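Long-range contact in probable leucine/isoleucine/valine-binding protein (Rhodopirellula baltica, PDB 4KV7), which probably binds leucine, isoleucine, valine or a related small ligand as a periplasmic binding protein of the leucine-binding family: residues V128-E141 against L347-W361. The protein carries 1 engineered substitution. Residues are numbered along the deposited sequence; the frame is centred on the assembly and turned at random.
Sequences VEFVINYRASYAEE and LTLGPNDHQASSKVW. With FMT (formic acid), chain B.
Asn133 and Gln355 form a single parallel beta bridge where two chain crossings run side by side between the lobes of the protein. Asn133 N donates to His354 O (2.7 Å) and Asn133 O accepts from Ala356 N (2.9 Å); one step on, Ser357 N reaches Tyr134 O at 3.0 Å. At the first-lobe end Ile132 lays CG1 squarely over the His354 ring, 3.9 Å from its centroid, a CH-pi contact. The Tyr134 ring has Leu347 CD2 at its edge. Outside the two segments, His354 NE2 is bonded to Glu334 and the Tyr134 hydroxyl to Val272 O.

This is consistent with the interlobe hinge of type I periplasmic binding proteins: 128-141 leaves strand 131-132 of one lobe and enters helix 138-151 of the other, and 347-361 makes the same passage into strand 361-365. Beyond the crossing, Tyr138 OH holds a formic acid, probably from the crystallisation liquor, that Tyr68 and Thr95 also bind, consistent with a cleft between the lobes.

Glu140 ties the far end together. Ser137 and Glu140 make a capping box: Glu140 N donates to Ser137 OG (3.0 Å), and Ser137 N returns a bond to Glu140 OE1 (2.9 Å). That same oxygen takes Gln355 NE2 on its syn lone pair at 2.9 Å, the carboxylate and amide planes 77° apart. Gln355 gets there with its chain extended, CG anti to the backbone N (chi1 -175°); NE2 also donates to Ser357 O, and OE1 accepts from Arg123. From above the carboxylate plane Ser358 OG bonds Glu140 OE2 at 2.7 Å. With an alanine in place of Glu140, Ser137 N and Ser358 OG would probably lose these acceptors, and Gln355 NE2 one of its two. Alongside, Ala136 CB and the Glu140 backbone pack on Val360 CG2.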
ATOM      1  N   VAL A 128     -10.519  14.224  -8.029  1.00 32.97           N
ATOM      2  CA  VAL A 128      -9.168  13.690  -7.876  1.00 28.54           C
ATOM      3  C   VAL A 128      -8.489  13.437  -9.224  1.00 26.97           C
ATOM      4  O   VAL A 128      -7.864  12.398  -9.436  1.00 23.38           O
ATOM      5  CB  VAL A 128      -9.146  12.423  -6.984  1.00 24.60           C
ATOM      6  CG1 VAL A 128      -9.467  12.785  -5.546  1.00 28.44           C
ATOM      7  CG2 VAL A 128     -10.123  11.383  -7.493  1.00 26.23           C
ATOM      8  N   GLU A 129      -8.597  14.411 -10.121  1.00 22.63           N
ATOM      9  CA  GLU A 129      -8.035  14.282 -11.463  1.00 24.96           C
ATOM     10  C   GLU A 129      -6.521  14.059 -11.455  1.00 29.97           C
ATOM     11  O   GLU A 129      -5.985  13.397 -12.341  1.00 29.07           O
ATOM     12  CB  GLU A 129      -8.398  15.501 -12.327  1.00 29.06           C
ATOM     13  CG  GLU A 129      -7.530  16.732 -12.097  1.00 35.67           C
ATOM     14  CD  GLU A 129      -8.211  18.034 -12.492  1.00 40.16           C
ATOM     15  OE1 GLU A 129      -8.936  18.602 -11.649  1.00 41.09           O
ATOM     16  OE2 GLU A 129      -8.013  18.496 -13.637  1.00 43.58           O
ATOM     17  N   PHE A 130      -5.840  14.599 -10.448  1.00 16.58           N
ATOM     18  CA  PHE A 130      -4.382  14.470 -10.345  1.00 15.83           C
ATOM     19  C   PHE A 130      -3.927  13.243  -9.580  1.00 14.50           C
ATOM     20  O   PHE A 130      -2.731  12.981  -9.463  1.00 15.68           O
ATOM     21  CB  PHE A 130      -3.772  15.733  -9.749  1.00 17.72           C
ATOM     22  CG  PHE A 130      -3.822  16.888 -10.684  1.00 17.72           C
ATOM     23  CD1 PHE A 130      -2.897  16.991 -11.709  1.00 19.25           C
ATOM     24  CD2 PHE A 130      -4.805  17.853 -10.569  1.00 18.80           C
ATOM     25  CE1 PHE A 130      -2.943  18.037 -12.598  1.00 21.01           C
ATOM     26  CE2 PHE A 130      -4.861  18.905 -11.459  1.00 23.45           C
ATOM     27  CZ  PHE A 130      -3.928  18.990 -12.475  1.00 21.22           C
ATOM     28  N   VAL A 131      -4.881  12.471  -9.085  1.00 13.06           N
ATOM     29  CA  VAL A 131      -4.563  11.275  -8.322  1.00 12.71           C
ATOM     30  C   VAL A 131      -4.564  10.051  -9.235  1.00 12.44           C
ATOM     31  O   VAL A 131      -5.614   9.663  -9.782  1.00 14.92           O
ATOM     32  CB  VAL A 131      -5.543  11.072  -7.155  1.00 12.82           C
ATOM     33  CG1 VAL A 131      -5.195   9.815  -6.376  1.00 13.65           C
ATOM     34  CG2 VAL A 131      -5.537  12.287  -6.239  1.00 15.17           C
ATOM     35  N   ILE A 132      -3.392   9.447  -9.403  1.00 10.44           N
ATOM     36  CA  ILE A 132      -3.213   8.311 -10.298  1.00 10.84           C
ATOM     37  C   ILE A 132      -2.572   7.189  -9.503  1.00 10.12           C
ATOM     38  O   ILE A 132      -1.548   7.386  -8.847  1.00 10.41           O
ATOM     39  CB  ILE A 132      -2.357   8.684 -11.516  1.00 12.20           C
ATOM     40  CG1 ILE A 132      -3.033   9.824 -12.286  1.00 14.95           C
ATOM     41  CG2 ILE A 132      -2.146   7.479 -12.415  1.00 15.18           C
ATOM     42  CD1 ILE A 132      -2.317  10.235 -13.557  1.00 19.53           C
ATOM     43  N   ASN A 133      -3.207   6.023  -9.540  1.00  9.82           N
ATOM     44  CA  ASN A 133      -2.862   4.908  -8.671  1.00  9.81           C
ATOM     45  C   ASN A 133      -2.301   3.721  -9.431  1.00  8.76           C
ATOM     46  O   ASN A 133      -2.713   3.445 -10.557  1.00 10.65           O
ATOM     47  CB  ASN A 133      -4.111   4.454  -7.912  1.00  9.80           C
ATOM     48  CG  ASN A 133      -4.766   5.589  -7.162  1.00  9.42           C
ATOM     49  OD1 ASN A 133      -4.175   6.156  -6.241  1.00 10.03           O
ATOM     50  ND2 ASN A 133      -6.001   5.925  -7.540  1.00 10.90           N
ATOM     51  N   TYR A 134      -1.366   3.015  -8.797  1.00  9.28           N
ATOM     52  CA  TYR A 134      -0.950   1.691  -9.247  1.00  9.63           C
ATOM     53  C   TYR A 134      -1.853   0.588  -8.668  1.00  8.79           C
ATOM     54  O   TYR A 134      -2.392  -0.237  -9.400  1.00  9.80           O
ATOM     55  CB  TYR A 134       0.540   1.398  -8.898  1.00  9.95           C
ATOM     56  CG  TYR A 134       0.764  -0.095  -8.809  1.00  9.69           C
ATOM     57  CD1 TYR A 134       0.722  -0.883  -9.949  1.00  9.89           C
ATOM     58  CD2 TYR A 134       0.931  -0.726  -7.583  1.00  9.89           C
ATOM     59  CE1 TYR A 134       0.842  -2.265  -9.880  1.00 10.78           C
ATOM     60  CE2 TYR A 134       1.054  -2.104  -7.499  1.00  9.80           C
ATOM     61  CZ  TYR A 134       1.007  -2.870  -8.651  1.00  9.82           C
ATOM     62  OH  TYR A 134       1.112  -4.248  -8.601  1.00 10.12           O
ATOM     63  N   ARG A 135      -1.985   0.570  -7.347  1.00  8.39           N
ATOM     64  CA  ARG A 135      -2.454  -0.618  -6.632  1.00  9.16           C
ATOM     65  C   ARG A 135      -3.957  -0.810  -6.613  1.00  7.81           C
ATOM     66  O   ARG A 135      -4.736   0.138  -6.673  1.00  8.72           O
ATOM     67  CB  ARG A 135      -1.941  -0.610  -5.189  1.00  8.82           C
ATOM     68  CG  ARG A 135      -2.328   0.641  -4.399  1.00  8.72           C
ATOM     69  CD  ARG A 135      -2.642   0.362  -2.931  1.00  8.76           C
ATOM     70  NE  ARG A 135      -1.455  -0.060  -2.193  1.00  7.87           N
ATOM     71  CZ  ARG A 135      -1.469  -0.591  -0.980  1.00  7.96           C
ATOM     72  NH1 ARG A 135      -0.331  -0.969  -0.418  1.00  8.89           N
ATOM     73  NH2 ARG A 135      -2.613  -0.756  -0.329  1.00  9.17           N
ATOM     74  N   ALA A 136      -4.349  -2.073  -6.481  1.00  8.47           N
ATOM     75  CA  ALA A 136      -5.721  -2.449  -6.186  1.00  8.98           C
ATOM     76  C   ALA A 136      -6.179  -1.775  -4.898  1.00  8.30           C
ATOM     77  O   ALA A 136      -5.366  -1.330  -4.077  1.00  9.04           O
ATOM     78  CB  ALA A 136      -5.817  -3.964  -6.051  1.00  9.41           C
ATOM     79  N   SER A 137      -7.490  -1.720  -4.718  1.00  8.51           N
ATOM     80  CA  SER A 137      -8.112  -1.003  -3.617  1.00  9.32           C
ATOM     81  C   SER A 137      -8.422  -1.885  -2.412  1.00  8.25           C
ATOM     82  O   SER A 137      -8.409  -3.117  -2.505  1.00  9.12           O
ATOM     83  CB  SER A 137      -9.418  -0.391  -4.105  1.00  9.11           C
ATOM     84  OG  SER A 137     -10.370  -1.429  -4.279  1.00  8.75           O
ATOM     85  N   TYR A 138      -8.744  -1.250  -1.286  1.00  8.59           N
ATOM     86  CA  TYR A 138      -9.193  -2.004  -0.113  1.00  9.05           C
ATOM     87  C   TYR A 138     -10.518  -2.713  -0.399  1.00  9.01           C
ATOM     88  O   TYR A 138     -10.752  -3.816   0.115  1.00  9.03           O
ATOM     89  CB  TYR A 138      -9.314  -1.138   1.154  1.00  9.26           C
ATOM     90  CG  TYR A 138      -8.006  -0.527   1.617  1.00  8.12           C
ATOM     91  CD1 TYR A 138      -6.820  -1.262   1.616  1.00  8.28           C
ATOM     92  CD2 TYR A 138      -7.960   0.785   2.047  1.00  8.51           C
ATOM     93  CE1 TYR A 138      -5.626  -0.699   2.040  1.00  7.69           C
ATOM     94  CE2 TYR A 138      -6.778   1.354   2.477  1.00  8.01           C
ATOM     95  CZ  TYR A 138      -5.612   0.606   2.462  1.00  7.83           C
ATOM     96  OH  TYR A 138      -4.405   1.139   2.835  1.00  8.56           O
ATOM     97  N   ALA A 139     -11.391  -2.091  -1.192  1.00  8.46           N
ATOM     98  CA  ALA A 139     -12.629  -2.753  -1.590  1.00  9.16           C
ATOM     99  C   ALA A 139     -12.312  -4.065  -2.310  1.00  8.85           C
ATOM    100  O   ALA A 139     -12.960  -5.091  -2.066  1.00  9.65           O
ATOM    101  CB  ALA A 139     -13.458  -1.844  -2.477  1.00 10.38           C
ATOM    102  N   GLU A 140     -11.333  -4.030  -3.206  1.00  9.18           N
ATOM    103  CA  GLU A 140     -10.936  -5.236  -3.930  1.00  9.28           C
ATOM    104  C   GLU A 140     -10.286  -6.286  -3.027  1.00  9.24           C
ATOM    105  O   GLU A 140     -10.549  -7.476  -3.169  1.00  9.52           O
ATOM    106  CB  GLU A 140     -10.057  -4.858  -5.129  1.00  9.60           C
ATOM    107  CG  GLU A 140     -10.874  -4.127  -6.197  1.00 10.30           C
ATOM    108  CD  GLU A 140     -10.059  -3.363  -7.232  1.00 10.24           C
ATOM    109  OE1 GLU A 140      -8.941  -2.904  -6.942  1.00 10.64           O
ATOM    110  OE2 GLU A 140     -10.577  -3.199  -8.355  1.00 12.37           O
ATOM    111  N   GLU A 141      -9.447  -5.860  -2.089  1.00  8.03           N
ATOM    112  CA  GLU A 141      -8.825  -6.816  -1.175  1.00  8.59           C
ATOM    113  C   GLU A 141      -9.863  -7.493  -0.300  1.00  8.95           C
ATOM    114  O   GLU A 141      -9.851  -8.723  -0.132  1.00  9.39           O
ATOM    115  CB  GLU A 141      -7.776  -6.148  -0.283  1.00  8.33           C
ATOM    116  CG  GLU A 141      -6.554  -5.635  -1.019  1.00  8.85           C
ATOM    117  CD  GLU A 141      -5.509  -5.119  -0.060  1.00  8.66           C
ATOM    118  OE1 GLU A 141      -5.058  -5.889   0.806  1.00  9.23           O
ATOM    119  OE2 GLU A 141      -5.132  -3.928  -0.148  1.00  9.88           O
ATOM    120  N   LEU A 347      -1.174  -3.833 -17.166  1.00 14.50           N
ATOM    121  CA  LEU A 347      -1.674  -2.700 -16.404  1.00 13.26           C
ATOM    122  C   LEU A 347      -2.380  -1.767 -17.374  1.00 13.50           C
ATOM    123  O   LEU A 347      -2.089  -1.780 -18.566  1.00 14.30           O
ATOM    124  CB  LEU A 347      -0.511  -1.971 -15.732  1.00 12.94           C
ATOM    125  CG  LEU A 347       0.306  -2.817 -14.759  1.00 12.82           C
ATOM    126  CD1 LEU A 347       1.409  -1.970 -14.159  1.00 16.09           C
ATOM    127  CD2 LEU A 347      -0.581  -3.362 -13.665  1.00 14.56           C
ATOM    128  N   THR A 348      -3.312  -0.962 -16.875  1.00 12.83           N
ATOM    129  CA  THR A 348      -4.049  -0.038 -17.726  1.00 12.73           C
ATOM    130  C   THR A 348      -4.212   1.309 -17.040  1.00 12.03           C
ATOM    131  O   THR A 348      -4.712   1.387 -15.906  1.00 12.81           O
ATOM    132  CB  THR A 348      -5.447  -0.584 -18.069  1.00 14.13           C
ATOM    133  OG1 THR A 348      -6.113  -0.981 -16.864  1.00 19.75           O
ATOM    134  CG2 THR A 348      -5.344  -1.779 -18.991  1.00 15.01           C
ATOM    135  N   LEU A 349      -3.792   2.367 -17.729  1.00 12.88           N
ATOM    136  CA  LEU A 349      -4.026   3.726 -17.264  1.00 14.06           C
ATOM    137  C   LEU A 349      -4.511   4.553 -18.437  1.00 15.44           C
ATOM    138  O   LEU A 349      -4.178   4.260 -19.585  1.00 17.84           O
ATOM    139  CB  LEU A 349      -2.743   4.335 -16.695  1.00 14.88           C
ATOM    140  CG  LEU A 349      -2.313   3.807 -15.322  1.00 13.26           C
ATOM    141  CD1 LEU A 349      -0.941   4.345 -14.941  1.00 15.82           C
ATOM    142  CD2 LEU A 349      -3.344   4.165 -14.242  1.00 14.30           C
ATOM    143  N   GLY A 350      -5.302   5.579 -18.164  1.00 15.07           N
ATOM    144  CA  GLY A 350      -5.789   6.457 -19.209  1.00 16.24           C
ATOM    145  C   GLY A 350      -6.490   7.658 -18.613  1.00 17.81           C
ATOM    146  O   GLY A 350      -6.594   7.759 -17.393  1.00 16.86           O
ATOM    147  N   PRO A 351      -6.979   8.567 -19.467  1.00 19.05           N
ATOM    148  CA  PRO A 351      -7.701   9.770 -19.031  1.00 23.62           C
ATOM    149  C   PRO A 351      -8.849   9.460 -18.069  1.00 22.90           C
ATOM    150  O   PRO A 351      -9.127  10.257 -17.169  1.00 26.08           O
ATOM    151  CB  PRO A 351      -8.257  10.326 -20.344  1.00 24.18           C
ATOM    152  CG  PRO A 351      -7.278   9.887 -21.371  1.00 27.07           C
ATOM    153  CD  PRO A 351      -6.801   8.527 -20.929  1.00 19.80           C
ATOM    154  N   ASN A 352      -9.495   8.312 -18.259  1.00 18.69           N
ATOM    155  CA  ASN A 352     -10.631   7.910 -17.437  1.00 18.02           C
ATOM    156  C   ASN A 352     -10.373   6.632 -16.649  1.00 19.90           C
ATOM    157  O   ASN A 352     -11.309   5.956 -16.210  1.00 18.65           O
ATOM    158  CB  ASN A 352     -11.864   7.699 -18.318  1.00 20.67           C
ATOM    159  CG  ASN A 352     -12.078   8.831 -19.297  1.00 26.49           C
ATOM    160  OD1 ASN A 352     -12.357   9.958 -18.900  1.00 31.29           O
ATOM    161  ND2 ASN A 352     -11.953   8.537 -20.588  1.00 28.25           N
ATOM    162  N   ASP A 353      -9.102   6.299 -16.472  1.00 15.21           N
ATOM    163  CA  ASP A 353      -8.736   5.072 -15.789  1.00 14.14           C
ATOM    164  C   ASP A 353      -7.493   5.354 -14.962  1.00 13.44           C
ATOM    165  O   ASP A 353      -6.365   5.333 -15.474  1.00 14.23           O
ATOM    166  CB  ASP A 353      -8.473   3.955 -16.803  1.00 18.32           C
ATOM    167  CG  ASP A 353      -8.115   2.637 -16.142  1.00 18.50           C
ATOM    168  OD1 ASP A 353      -8.086   2.567 -14.896  1.00 21.45           O
ATOM    169  OD2 ASP A 353      -7.855   1.662 -16.874  1.00 25.16           O
ATOM    170  N   HIS A 354      -7.709   5.617 -13.680  1.00 12.84           N
ATOM    171  CA  HIS A 354      -6.620   6.048 -12.816  1.00 12.42           C
ATOM    172  C   HIS A 354      -6.172   5.009 -11.796  1.00 11.92           C
ATOM    173  O   HIS A 354      -5.543   5.351 -10.793  1.00 12.54           O
ATOM    174  CB  HIS A 354      -6.974   7.366 -12.130  1.00 13.90           C
ATOM    175  CG  HIS A 354      -6.815   8.560 -13.014  1.00 15.60           C
ATOM    176  ND1 HIS A 354      -7.056   9.843 -12.575  1.00 17.30           N
ATOM    177  CD2 HIS A 354      -6.421   8.671 -14.304  1.00 18.04           C
ATOM    178  CE1 HIS A 354      -6.832  10.692 -13.562  1.00 19.59           C
ATOM    179  NE2 HIS A 354      -6.442  10.007 -14.622  1.00 20.37           N
ATOM    180  N   GLN A 355      -6.462   3.743 -12.053  1.00 10.96           N
ATOM    181  CA  GLN A 355      -5.938   2.667 -11.222  1.00 10.46           C
ATOM    182  C   GLN A 355      -5.375   1.588 -12.131  1.00 10.11           C
ATOM    183  O   GLN A 355      -6.106   0.973 -12.912  1.00 12.50           O
ATOM    184  CB  GLN A 355      -7.002   2.100 -10.283  1.00 10.64           C
ATOM    185  CG  GLN A 355      -6.443   1.057  -9.322  1.00 11.38           C
ATOM    186  CD  GLN A 355      -7.515   0.455  -8.456  1.00 10.39           C
ATOM    187  OE1 GLN A 355      -8.158   1.160  -7.667  1.00 11.16           O
ATOM    188  NE2 GLN A 355      -7.738  -0.840  -8.604  1.00 10.56           N
ATOM    189  N   ALA A 356      -4.071   1.368 -12.048  1.00 10.82           N
ATOM    190  CA  ALA A 356      -3.389   0.540 -13.032  1.00 11.23           C
ATOM    191  C   ALA A 356      -3.724  -0.940 -12.908  1.00 10.14           C
ATOM    192  O   ALA A 356      -3.808  -1.643 -13.914  1.00 11.56           O
ATOM    193  CB  ALA A 356      -1.892   0.754 -12.946  1.00 10.97           C
ATOM    194  N   SER A 357      -3.889  -1.402 -11.669  1.00 10.96           N
ATOM    195  CA  SER A 357      -4.052  -2.818 -11.348  1.00 11.79           C
ATOM    196  C   SER A 357      -5.242  -3.032 -10.421  1.00 10.25           C
ATOM    197  O   SER A 357      -5.444  -2.238  -9.505  1.00 11.11           O
ATOM    198  CB  SER A 357      -2.774  -3.308 -10.651  1.00 11.48           C
ATOM    199  OG  SER A 357      -2.940  -4.604 -10.100  1.00 12.64           O
ATOM    200  N   SER A 358      -6.003  -4.105 -10.631  1.00 10.93           N
ATOM    201  CA  SER A 358      -7.009  -4.562  -9.656  1.00 11.63           C
ATOM    202  C   SER A 358      -6.609  -5.898  -9.041  1.00 11.27           C
ATOM    203  O   SER A 358      -7.391  -6.512  -8.321  1.00 11.86           O
ATOM    204  CB  SER A 358      -8.401  -4.686 -10.287  1.00 12.90           C
ATOM    205  OG  SER A 358      -8.999  -3.418 -10.497  1.00 15.01           O
ATOM    206  N   LYS A 359      -5.390  -6.352  -9.316  1.00 11.05           N
ATOM    207  CA  LYS A 359      -4.990  -7.686  -8.904  1.00 11.55           C
ATOM    208  C   LYS A 359      -4.643  -7.743  -7.420  1.00 11.06           C
ATOM    209  O   LYS A 359      -3.979  -6.853  -6.878  1.00 10.52           O
ATOM    210  CB  LYS A 359      -3.817  -8.170  -9.746  1.00 14.87           C
ATOM    211  CG  LYS A 359      -3.549  -9.661  -9.659  1.00 20.12           C
ATOM    212  CD  LYS A 359      -2.952 -10.175 -10.965  1.00 22.04           C
ATOM    213  CE  LYS A 359      -2.512 -11.619 -10.856  1.00 26.76           C
ATOM    214  NZ  LYS A 359      -1.775 -12.043 -12.086  1.00 30.39           N
ATOM    215  N   VAL A 360      -5.111  -8.803  -6.778  1.00 11.81           N
ATOM    216  CA  VAL A 360      -4.867  -9.043  -5.363  1.00 12.06           C
ATOM    217  C   VAL A 360      -4.174 -10.395  -5.254  1.00 13.08           C
ATOM    218  O   VAL A 360      -4.683 -11.402  -5.768  1.00 13.93           O
ATOM    219  CB  VAL A 360      -6.190  -9.041  -4.575  1.00 12.35           C
ATOM    220  CG1 VAL A 360      -5.967  -9.469  -3.129  1.00 13.68           C
ATOM    221  CG2 VAL A 360      -6.857  -7.664  -4.657  1.00 13.73           C
ATOM    222  N   TRP A 361      -3.011 -10.415  -4.605  1.00 11.37           N
ATOM    223  CA  TRP A 361      -2.213 -11.619  -4.443  1.00 10.57           C
ATOM    224  C   TRP A 361      -2.208 -12.030  -2.986  1.00 10.69           C
ATOM    225  O   TRP A 361      -1.475 -11.444  -2.187  1.00 12.38           O
ATOM    226  CB  TRP A 361      -0.766 -11.341  -4.825  1.00 12.39           C
ATOM    227  CG  TRP A 361      -0.430 -11.307  -6.286  1.00 14.14           C
ATOM    228  CD1 TRP A 361      -0.003 -12.355  -7.054  1.00 16.26           C
ATOM    229  CD2 TRP A 361      -0.421 -10.158  -7.145  1.00 13.08           C
ATOM    230  NE1 TRP A 361       0.259 -11.933  -8.329  1.00 16.48           N
ATOM    231  CE2 TRP A 361       0.009 -10.585  -8.413  1.00 15.30           C
ATOM    232  CE3 TRP A 361      -0.746  -8.809  -6.963  1.00 12.19           C
ATOM    233  CZ2 TRP A 361       0.133  -9.717  -9.488  1.00 16.57           C
ATOM    234  CZ3 TRP A 361      -0.615  -7.948  -8.026  1.00 14.09           C
ATOM    235  CH2 TRP A 361      -0.183  -8.400  -9.276  1.00 15.34           C
TER
HETATM  236  C   FMT B 501      -3.997   3.490   5.321  1.00  7.70           C
HETATM  237  O1  FMT B 501      -4.470   3.399   4.180  1.00  8.08           O
HETATM  238  O2  FMT B 501      -3.919   4.533   5.984  1.00  8.33           O
HETATM  239  O   HOH W   1      -9.788  11.097 -11.173  1.00 42.77           O
HETATM  240  O   HOH W   2      -0.396  -5.591 -10.846  1.00 19.27           O
HETATM  241  O   HOH W   3      -2.634  -4.517  -7.378  1.00  9.96           O